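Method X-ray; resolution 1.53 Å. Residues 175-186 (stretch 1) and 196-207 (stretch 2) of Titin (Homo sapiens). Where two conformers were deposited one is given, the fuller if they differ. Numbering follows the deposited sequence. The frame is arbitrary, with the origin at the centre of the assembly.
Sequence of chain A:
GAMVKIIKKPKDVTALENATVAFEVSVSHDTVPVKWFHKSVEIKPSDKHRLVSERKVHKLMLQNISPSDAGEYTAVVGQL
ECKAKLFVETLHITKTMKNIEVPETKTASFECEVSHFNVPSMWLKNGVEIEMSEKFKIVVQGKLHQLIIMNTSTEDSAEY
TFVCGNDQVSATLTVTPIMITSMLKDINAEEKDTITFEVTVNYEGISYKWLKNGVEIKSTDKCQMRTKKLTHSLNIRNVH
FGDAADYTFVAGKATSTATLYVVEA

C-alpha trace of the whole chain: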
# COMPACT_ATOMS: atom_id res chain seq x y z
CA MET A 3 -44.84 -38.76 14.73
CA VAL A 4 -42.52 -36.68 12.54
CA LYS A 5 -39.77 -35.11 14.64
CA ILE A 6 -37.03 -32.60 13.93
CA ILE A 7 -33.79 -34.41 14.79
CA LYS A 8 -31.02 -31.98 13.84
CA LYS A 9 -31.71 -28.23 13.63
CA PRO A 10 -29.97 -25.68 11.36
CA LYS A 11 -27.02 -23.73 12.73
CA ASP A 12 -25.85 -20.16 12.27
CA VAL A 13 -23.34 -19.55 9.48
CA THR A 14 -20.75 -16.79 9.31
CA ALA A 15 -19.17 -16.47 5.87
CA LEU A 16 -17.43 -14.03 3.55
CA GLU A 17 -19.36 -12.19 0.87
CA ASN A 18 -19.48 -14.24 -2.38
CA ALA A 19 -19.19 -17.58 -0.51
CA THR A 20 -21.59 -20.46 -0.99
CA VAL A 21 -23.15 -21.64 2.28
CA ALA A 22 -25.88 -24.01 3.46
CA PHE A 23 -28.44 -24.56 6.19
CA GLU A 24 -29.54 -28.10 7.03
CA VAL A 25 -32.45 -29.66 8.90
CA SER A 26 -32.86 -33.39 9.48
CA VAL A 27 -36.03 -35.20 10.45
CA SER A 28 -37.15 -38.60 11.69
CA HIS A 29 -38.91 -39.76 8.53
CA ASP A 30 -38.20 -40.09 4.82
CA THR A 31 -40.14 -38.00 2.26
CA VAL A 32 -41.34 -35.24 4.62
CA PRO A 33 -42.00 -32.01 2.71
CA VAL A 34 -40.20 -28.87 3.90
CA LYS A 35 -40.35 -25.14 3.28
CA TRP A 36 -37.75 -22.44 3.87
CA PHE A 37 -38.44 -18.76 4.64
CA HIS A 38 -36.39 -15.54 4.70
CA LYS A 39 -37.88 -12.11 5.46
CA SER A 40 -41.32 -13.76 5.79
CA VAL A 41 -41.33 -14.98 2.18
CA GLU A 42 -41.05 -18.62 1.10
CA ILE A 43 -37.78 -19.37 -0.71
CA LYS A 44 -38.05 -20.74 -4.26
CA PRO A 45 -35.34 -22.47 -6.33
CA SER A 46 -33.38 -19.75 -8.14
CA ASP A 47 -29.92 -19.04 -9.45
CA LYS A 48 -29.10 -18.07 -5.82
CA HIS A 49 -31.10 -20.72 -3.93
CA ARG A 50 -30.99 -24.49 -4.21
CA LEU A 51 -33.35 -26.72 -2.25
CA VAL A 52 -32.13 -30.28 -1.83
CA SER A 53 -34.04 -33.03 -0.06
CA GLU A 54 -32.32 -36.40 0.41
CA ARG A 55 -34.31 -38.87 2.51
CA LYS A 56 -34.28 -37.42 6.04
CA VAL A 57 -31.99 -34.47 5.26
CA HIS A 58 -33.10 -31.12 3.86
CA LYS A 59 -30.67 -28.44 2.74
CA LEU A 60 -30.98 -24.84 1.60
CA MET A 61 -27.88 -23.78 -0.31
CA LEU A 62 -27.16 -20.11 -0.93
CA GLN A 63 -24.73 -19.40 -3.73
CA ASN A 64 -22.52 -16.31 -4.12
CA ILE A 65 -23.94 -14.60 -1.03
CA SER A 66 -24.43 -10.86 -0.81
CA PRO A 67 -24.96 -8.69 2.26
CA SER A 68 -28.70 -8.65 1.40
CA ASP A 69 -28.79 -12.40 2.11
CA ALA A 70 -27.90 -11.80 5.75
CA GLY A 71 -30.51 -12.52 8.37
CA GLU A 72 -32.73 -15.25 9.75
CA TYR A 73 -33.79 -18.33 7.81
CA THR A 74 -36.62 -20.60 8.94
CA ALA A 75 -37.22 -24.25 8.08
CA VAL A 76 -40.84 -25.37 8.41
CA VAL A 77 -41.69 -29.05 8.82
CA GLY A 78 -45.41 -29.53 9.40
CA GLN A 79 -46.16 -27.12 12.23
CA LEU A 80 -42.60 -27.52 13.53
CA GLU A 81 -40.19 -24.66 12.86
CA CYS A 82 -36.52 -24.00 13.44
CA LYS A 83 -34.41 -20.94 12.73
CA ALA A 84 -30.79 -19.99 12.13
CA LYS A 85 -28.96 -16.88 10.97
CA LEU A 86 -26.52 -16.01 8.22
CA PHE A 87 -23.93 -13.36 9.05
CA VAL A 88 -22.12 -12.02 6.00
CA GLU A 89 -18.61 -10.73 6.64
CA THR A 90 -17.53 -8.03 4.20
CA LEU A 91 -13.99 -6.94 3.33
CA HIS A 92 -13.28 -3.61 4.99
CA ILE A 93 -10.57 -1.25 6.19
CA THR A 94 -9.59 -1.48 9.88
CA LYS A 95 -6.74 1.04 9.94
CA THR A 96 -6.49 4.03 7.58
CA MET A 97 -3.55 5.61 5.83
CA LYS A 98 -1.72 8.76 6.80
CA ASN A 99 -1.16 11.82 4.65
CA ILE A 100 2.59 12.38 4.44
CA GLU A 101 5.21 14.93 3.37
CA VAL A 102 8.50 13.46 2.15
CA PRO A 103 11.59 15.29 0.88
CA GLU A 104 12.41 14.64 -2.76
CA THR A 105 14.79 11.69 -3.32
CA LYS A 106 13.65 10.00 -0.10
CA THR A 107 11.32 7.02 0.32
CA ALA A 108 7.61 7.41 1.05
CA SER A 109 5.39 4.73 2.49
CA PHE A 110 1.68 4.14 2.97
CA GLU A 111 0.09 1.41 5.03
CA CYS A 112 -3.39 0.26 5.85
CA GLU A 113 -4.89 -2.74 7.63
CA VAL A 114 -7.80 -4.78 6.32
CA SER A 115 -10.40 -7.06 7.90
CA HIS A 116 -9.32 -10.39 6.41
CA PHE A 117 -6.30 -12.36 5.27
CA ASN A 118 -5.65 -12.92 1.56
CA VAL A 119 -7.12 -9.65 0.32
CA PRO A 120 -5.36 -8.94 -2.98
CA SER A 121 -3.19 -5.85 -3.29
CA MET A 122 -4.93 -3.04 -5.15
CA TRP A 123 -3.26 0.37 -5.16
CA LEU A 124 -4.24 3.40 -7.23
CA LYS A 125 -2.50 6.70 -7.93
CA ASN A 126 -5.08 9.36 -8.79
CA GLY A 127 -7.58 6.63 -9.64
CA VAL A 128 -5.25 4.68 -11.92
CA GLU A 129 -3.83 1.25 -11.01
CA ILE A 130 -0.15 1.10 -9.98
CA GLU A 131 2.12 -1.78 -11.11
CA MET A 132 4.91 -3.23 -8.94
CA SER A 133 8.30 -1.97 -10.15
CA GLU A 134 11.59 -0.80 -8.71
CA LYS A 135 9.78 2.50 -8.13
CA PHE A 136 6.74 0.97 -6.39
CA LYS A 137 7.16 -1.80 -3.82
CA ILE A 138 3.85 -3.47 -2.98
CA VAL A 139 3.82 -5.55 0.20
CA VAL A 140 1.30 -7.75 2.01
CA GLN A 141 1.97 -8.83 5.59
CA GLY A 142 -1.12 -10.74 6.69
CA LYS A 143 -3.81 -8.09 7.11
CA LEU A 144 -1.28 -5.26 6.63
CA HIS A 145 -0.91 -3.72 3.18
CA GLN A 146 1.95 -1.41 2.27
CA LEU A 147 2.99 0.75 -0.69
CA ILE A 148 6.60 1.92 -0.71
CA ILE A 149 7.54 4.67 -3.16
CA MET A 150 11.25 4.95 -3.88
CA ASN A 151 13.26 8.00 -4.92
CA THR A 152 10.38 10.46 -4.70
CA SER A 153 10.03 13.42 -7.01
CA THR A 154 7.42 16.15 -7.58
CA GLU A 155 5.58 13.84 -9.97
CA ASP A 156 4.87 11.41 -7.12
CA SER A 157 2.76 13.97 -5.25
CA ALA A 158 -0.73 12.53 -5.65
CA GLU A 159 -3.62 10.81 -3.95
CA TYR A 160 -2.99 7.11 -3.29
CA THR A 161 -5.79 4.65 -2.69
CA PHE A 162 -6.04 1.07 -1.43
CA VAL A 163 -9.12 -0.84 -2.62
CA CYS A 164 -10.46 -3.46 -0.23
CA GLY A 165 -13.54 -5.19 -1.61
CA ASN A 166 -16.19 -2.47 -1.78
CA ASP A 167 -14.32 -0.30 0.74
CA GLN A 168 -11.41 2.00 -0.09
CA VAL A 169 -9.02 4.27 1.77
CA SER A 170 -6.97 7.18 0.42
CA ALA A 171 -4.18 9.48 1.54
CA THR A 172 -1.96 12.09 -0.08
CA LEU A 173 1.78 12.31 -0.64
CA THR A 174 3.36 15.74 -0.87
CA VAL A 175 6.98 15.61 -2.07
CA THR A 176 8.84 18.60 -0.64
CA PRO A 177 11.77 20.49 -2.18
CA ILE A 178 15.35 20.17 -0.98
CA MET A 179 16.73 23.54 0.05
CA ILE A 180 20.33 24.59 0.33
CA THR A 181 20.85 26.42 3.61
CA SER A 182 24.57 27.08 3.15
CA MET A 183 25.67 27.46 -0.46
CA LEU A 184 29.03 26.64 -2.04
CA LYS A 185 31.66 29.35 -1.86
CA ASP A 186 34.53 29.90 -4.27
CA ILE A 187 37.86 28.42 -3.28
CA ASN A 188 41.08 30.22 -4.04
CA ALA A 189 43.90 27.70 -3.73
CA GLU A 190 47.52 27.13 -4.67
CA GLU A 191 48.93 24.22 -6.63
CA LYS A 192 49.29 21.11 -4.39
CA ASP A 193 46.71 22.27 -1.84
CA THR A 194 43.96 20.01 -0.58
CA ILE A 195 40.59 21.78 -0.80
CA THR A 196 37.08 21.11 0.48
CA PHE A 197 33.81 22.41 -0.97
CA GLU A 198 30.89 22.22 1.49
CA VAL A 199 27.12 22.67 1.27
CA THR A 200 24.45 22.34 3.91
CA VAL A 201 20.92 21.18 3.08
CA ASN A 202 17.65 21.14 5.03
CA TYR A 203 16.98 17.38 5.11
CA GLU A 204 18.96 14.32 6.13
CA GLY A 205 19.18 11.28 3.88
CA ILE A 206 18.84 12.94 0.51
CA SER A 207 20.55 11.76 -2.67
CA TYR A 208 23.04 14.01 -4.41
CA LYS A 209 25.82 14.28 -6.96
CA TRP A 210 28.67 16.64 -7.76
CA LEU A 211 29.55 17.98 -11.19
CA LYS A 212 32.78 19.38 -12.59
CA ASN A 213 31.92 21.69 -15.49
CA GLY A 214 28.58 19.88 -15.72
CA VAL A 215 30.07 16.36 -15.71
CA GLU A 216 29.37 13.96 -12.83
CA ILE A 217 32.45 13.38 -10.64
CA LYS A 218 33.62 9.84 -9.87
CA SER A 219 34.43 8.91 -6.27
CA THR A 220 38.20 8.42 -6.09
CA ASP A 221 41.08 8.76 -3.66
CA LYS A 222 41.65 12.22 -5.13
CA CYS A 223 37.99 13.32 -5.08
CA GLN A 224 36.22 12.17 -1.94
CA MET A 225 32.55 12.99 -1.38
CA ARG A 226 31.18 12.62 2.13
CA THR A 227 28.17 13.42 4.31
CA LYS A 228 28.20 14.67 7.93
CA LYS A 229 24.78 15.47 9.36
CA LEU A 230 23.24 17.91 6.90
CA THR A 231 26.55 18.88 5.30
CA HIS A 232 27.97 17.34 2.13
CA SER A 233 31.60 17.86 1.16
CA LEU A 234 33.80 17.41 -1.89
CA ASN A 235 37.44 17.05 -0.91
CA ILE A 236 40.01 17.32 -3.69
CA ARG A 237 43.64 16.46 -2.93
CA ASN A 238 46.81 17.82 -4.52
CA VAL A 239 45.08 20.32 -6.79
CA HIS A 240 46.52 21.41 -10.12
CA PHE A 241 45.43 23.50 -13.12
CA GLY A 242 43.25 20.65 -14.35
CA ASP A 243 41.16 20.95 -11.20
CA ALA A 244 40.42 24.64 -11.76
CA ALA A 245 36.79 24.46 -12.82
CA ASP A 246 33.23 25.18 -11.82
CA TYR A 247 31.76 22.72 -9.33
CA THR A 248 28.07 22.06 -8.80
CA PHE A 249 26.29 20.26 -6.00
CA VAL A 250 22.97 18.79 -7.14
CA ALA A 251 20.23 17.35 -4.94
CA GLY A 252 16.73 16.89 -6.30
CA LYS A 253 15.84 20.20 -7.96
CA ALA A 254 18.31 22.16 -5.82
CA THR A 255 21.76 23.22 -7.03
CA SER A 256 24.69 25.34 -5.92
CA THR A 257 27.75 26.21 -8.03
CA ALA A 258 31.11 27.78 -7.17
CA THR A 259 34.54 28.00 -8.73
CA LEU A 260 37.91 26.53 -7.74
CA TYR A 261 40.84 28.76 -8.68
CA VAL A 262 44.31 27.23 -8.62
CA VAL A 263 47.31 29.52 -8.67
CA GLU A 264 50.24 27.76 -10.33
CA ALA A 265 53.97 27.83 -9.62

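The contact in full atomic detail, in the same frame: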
# COMPACT_ATOMS: atom_id res chain seq x y z
N VAL A 175 5.52 15.68 -1.99
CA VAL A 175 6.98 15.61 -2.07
C VAL A 175 7.56 17.02 -1.98
O VAL A 175 7.24 17.88 -2.80
CB VAL A 175 7.42 14.91 -3.36
CG1 VAL A 175 8.95 14.82 -3.42
CG2 VAL A 175 6.82 13.52 -3.41
N THR A 176 8.38 17.25 -0.97
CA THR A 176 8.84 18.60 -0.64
C THR A 176 10.24 18.88 -1.18
O THR A 176 11.07 17.97 -1.33
CB THR A 176 8.80 18.83 0.88
OG1 THR A 176 9.53 17.79 1.54
CG2 THR A 176 7.35 18.81 1.38
N PRO A 177 10.53 20.15 -1.49
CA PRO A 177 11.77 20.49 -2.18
C PRO A 177 12.98 20.53 -1.26
O PRO A 177 12.90 21.07 -0.15
CB PRO A 177 11.49 21.89 -2.74
CG PRO A 177 10.49 22.47 -1.79
CD PRO A 177 9.61 21.30 -1.40
N ILE A 178 14.10 19.97 -1.70
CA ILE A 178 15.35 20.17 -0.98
C ILE A 178 15.75 21.63 -1.07
O ILE A 178 15.62 22.27 -2.12
CB ILE A 178 16.46 19.27 -1.53
CG1 ILE A 178 16.11 17.81 -1.23
CG2 ILE A 178 17.84 19.64 -0.91
CD1 ILE A 178 16.88 16.82 -2.07
N MET A 179 16.21 22.18 0.05
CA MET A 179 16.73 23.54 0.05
C MET A 179 18.16 23.55 0.54
O MET A 179 18.55 22.78 1.42
CB MET A 179 15.84 24.44 0.89
CG MET A 179 14.42 24.48 0.38
SD MET A 179 13.44 25.73 1.22
CE MET A 179 11.86 25.52 0.40
N ILE A 180 18.94 24.44 -0.06
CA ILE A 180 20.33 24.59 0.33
C ILE A 180 20.41 25.75 1.32
O ILE A 180 20.04 26.89 1.01
CB ILE A 180 21.22 24.76 -0.89
CG1 ILE A 180 21.27 23.44 -1.68
CG2 ILE A 180 22.63 25.17 -0.47
CD1 ILE A 180 21.84 23.57 -3.09
N THR A 181 20.85 25.44 2.54
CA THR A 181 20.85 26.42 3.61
C THR A 181 22.21 27.10 3.76
O THR A 181 22.30 28.20 4.31
CB THR A 181 20.38 25.81 4.93
OG1 THR A 181 21.30 24.81 5.37
CG2 THR A 181 19.01 25.17 4.74
N SER A 182 23.27 26.44 3.28
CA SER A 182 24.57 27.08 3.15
C SER A 182 25.13 26.71 1.79
O SER A 182 25.45 25.54 1.54
CB SER A 182 25.53 26.61 4.24
OG SER A 182 26.69 27.42 4.25
N MET A 183 25.24 27.70 0.91
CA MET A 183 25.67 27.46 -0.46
C MET A 183 27.18 27.29 -0.59
O MET A 183 27.94 27.64 0.32
CB MET A 183 25.22 28.62 -1.35
CG MET A 183 23.72 28.71 -1.52
SD MET A 183 23.20 30.31 -2.15
CE MET A 183 21.44 30.03 -2.31
N LEU A 184 27.61 26.74 -1.72
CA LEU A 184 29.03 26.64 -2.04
C LEU A 184 29.64 28.03 -2.12
O LEU A 184 29.01 28.98 -2.59
CB LEU A 184 29.24 25.97 -3.39
CG LEU A 184 29.01 24.47 -3.48
CD1 LEU A 184 29.24 23.97 -4.91
CD2 LEU A 184 29.96 23.75 -2.52
N LYS A 185 30.88 28.14 -1.64
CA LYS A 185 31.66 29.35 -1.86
C LYS A 185 32.87 29.04 -2.73
O LYS A 185 33.37 27.90 -2.72
CB LYS A 185 32.12 29.96 -0.54
CG LYS A 185 32.96 29.05 0.32
CD LYS A 185 33.33 29.74 1.64
CE LYS A 185 34.15 28.83 2.54
NZ LYS A 185 34.85 29.64 3.59
N ASP A 186 33.32 30.04 -3.47
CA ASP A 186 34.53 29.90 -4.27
C ASP A 186 35.69 29.51 -3.38
O ASP A 186 35.74 29.88 -2.19
CB ASP A 186 34.90 31.21 -4.95
CG ASP A 186 34.01 31.57 -6.11
OD1 ASP A 186 33.17 30.75 -6.54
OD2 ASP A 186 34.17 32.70 -6.61
N THR A 196 38.37 21.72 0.16
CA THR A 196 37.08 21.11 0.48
C THR A 196 35.92 22.06 0.21
O THR A 196 35.79 23.10 0.87
CB THR A 196 37.02 20.68 1.96
OG1 THR A 196 38.12 19.81 2.26
CG2 THR A 196 35.71 19.94 2.24
N PHE A 197 35.08 21.71 -0.77
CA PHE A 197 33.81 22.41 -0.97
C PHE A 197 32.80 21.83 0.01
O PHE A 197 32.83 20.63 0.28
CB PHE A 197 33.28 22.18 -2.38
CG PHE A 197 33.96 23.01 -3.45
CD1 PHE A 197 33.68 24.36 -3.57
CD2 PHE A 197 34.84 22.43 -4.35
CE1 PHE A 197 34.29 25.13 -4.55
CE2 PHE A 197 35.45 23.18 -5.34
CZ PHE A 197 35.17 24.53 -5.44
N GLU A 198 31.92 22.67 0.55
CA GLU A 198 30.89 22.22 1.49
C GLU A 198 29.55 22.90 1.23
O GLU A 198 29.50 24.11 0.97
CB GLU A 198 31.30 22.52 2.93
CG GLU A 198 32.63 21.92 3.37
CD GLU A 198 32.98 22.28 4.80
OE1 GLU A 198 32.53 21.56 5.72
OE2 GLU A 198 33.71 23.28 5.01
N VAL A 199 28.47 22.12 1.30
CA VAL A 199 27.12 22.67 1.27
C VAL A 199 26.34 22.10 2.43
O VAL A 199 26.63 21.01 2.92
CB VAL A 199 26.32 22.27 0.01
CG1 VAL A 199 26.80 23.03 -1.18
CG2 VAL A 199 26.40 20.77 -0.23
N THR A 200 25.36 22.86 2.90
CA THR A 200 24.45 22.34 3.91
C THR A 200 23.05 22.36 3.34
O THR A 200 22.68 23.32 2.65
CB THR A 200 24.52 23.15 5.22
OG1 THR A 200 25.88 23.18 5.67
CG2 THR A 200 23.64 22.51 6.29
N VAL A 201 22.30 21.29 3.56
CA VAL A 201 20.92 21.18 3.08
C VAL A 201 19.95 21.10 4.25
O VAL A 201 20.37 21.00 5.41
CB VAL A 201 20.72 19.96 2.16
CG1 VAL A 201 21.56 20.11 0.89
CG2 VAL A 201 21.08 18.67 2.88
N ASN A 202 18.65 21.14 3.96
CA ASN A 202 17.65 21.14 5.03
C ASN A 202 17.17 19.77 5.52
O ASN A 202 16.53 19.67 6.56
CB ASN A 202 16.45 22.03 4.66
CG ASN A 202 15.73 21.58 3.40
OD1 ASN A 202 16.27 20.85 2.57
ND2 ASN A 202 14.50 22.05 3.23
N TYR A 203 17.46 18.71 4.76
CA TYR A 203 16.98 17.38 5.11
C TYR A 203 18.09 16.34 5.11
O TYR A 203 18.98 16.35 4.25
CB TYR A 203 15.91 16.91 4.11
CG TYR A 203 14.66 17.75 4.02
CD1 TYR A 203 13.83 17.92 5.12
CD2 TYR A 203 14.28 18.32 2.81
CE1 TYR A 203 12.66 18.67 5.03
CE2 TYR A 203 13.12 19.07 2.71
CZ TYR A 203 12.31 19.24 3.82
OH TYR A 203 11.15 19.99 3.72
N GLU A 204 18.02 15.43 6.07
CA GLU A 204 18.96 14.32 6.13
C GLU A 204 18.52 13.23 5.16
O GLU A 204 17.31 13.07 4.91
CB GLU A 204 18.99 13.76 7.56
CG GLU A 204 20.06 12.74 7.81
CD GLU A 204 20.39 12.61 9.28
OE1 GLU A 204 19.51 12.15 10.05
OE2 GLU A 204 21.53 12.96 9.66
N GLY A 205 19.48 12.49 4.61
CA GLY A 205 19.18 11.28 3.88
C GLY A 205 18.83 11.50 2.42
O GLY A 205 18.29 10.62 1.76
N ILE A 206 19.15 12.68 1.90
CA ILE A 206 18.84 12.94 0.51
C ILE A 206 19.93 12.40 -0.41
O ILE A 206 21.06 12.14 0.03
CB ILE A 206 18.55 14.44 0.27
CG1 ILE A 206 19.67 15.30 0.85
CG2 ILE A 206 17.26 14.81 0.98
CD1 ILE A 206 20.80 15.58 -0.10
N SER A 207 19.58 12.19 -1.67
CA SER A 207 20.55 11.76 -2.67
C SER A 207 21.12 12.98 -3.38
O SER A 207 20.44 14.00 -3.55
CB SER A 207 19.91 10.82 -3.68
OG SER A 207 19.53 9.61 -3.05
O HOH W 1 9.27 18.17 4.26
O HOH W 2 11.21 21.75 1.80
O HOH W 3 20.33 22.93 7.32
O HOH W 4 28.63 26.26 2.79
O HOH W 5 32.10 25.66 -0.19

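Residues 175-186 and 196-207 of titin run antiparallel and bury 775 Å² between them, summed over both sides. Backbone hydrogen bonds form the centre of the contact. Thr200 N donates to Ser182 O (3.0 Å), and Thr200 O receives both Ser182 N (3.2 Å, nearly linear) and Thr181 N (2.8 Å). One carbonyl serving two successive amides marks a beta bulge: Ile180 pairs with Val201, but Ser182 pairs with Thr200, so Thr181 is the extra residue. The same edge brings CA-H groups against carbonyl oxygens, with Val201 CA 3.3 Å from Met179 O and Ile180 CA 3.5 Å from Thr200 O.

Beyond the Ile180-Val201 pair, a side chain joins the backbone in the pairing. Asn202, with chi1 in the p well, brings its amide close to stretch 1, and Met179 N donates to Asn202 OD1 (2.9 Å, almost straight). Asn202 N returns a weak bond to Met179 O (3.0 Å), so this residue offers both a donor and an acceptor to Met179.

Apolar contacts line the interface in two groups. Ile178 is buried; its CD1 lies 3.7 Å from Ile206 CG2 and its CG2 lies 4.2 Å from Val201 CG1, while Ile180 CG1 is also 4.2 Å from Val201 CG1. Branched aliphatic chains fill this space without leaving a polar group to satisfy. Farther along, Leu184 starts sideways from its CA but its end comes nearer, placing CG 3.5 Å from Val199 CG1 and CD2 3.7 Å from Phe197 CB. The Phe197 ring meets Lys185 O at its edge, with CE1 3.4 Å from that oxygen. On the other face from Ile180 and Val201, Ser182 CB and Thr200 CB approach to 3.7 Å; these small side chains allow close packing.

Five waters add bridges between the stretches. Water 1 joins Thr176 OG1 (2.8 Å) to Tyr203 OH (2.7 Å), and water 2 donates to Pro177 O (2.7 Å) while also bonding Tyr203 OH (2.6 Å). The tyrosine thus reaches stretch 1 through its hydroxyl, while its ring edge faces Pro177 O, 3.5 Å from CE2. At the bulge, water 3 links Thr181 OG1 (2.9 Å) with Val201 O (2.7 Å). Water 4 accepts from Ser182 OG (2.7 Å) and donates to Met183 O and Glu198 O (both 2.9 Å), and water 5 accepts from Lys185 N and Glu198 N (both 3.1 Å), bridging the backbones past the last direct hydrogen bond.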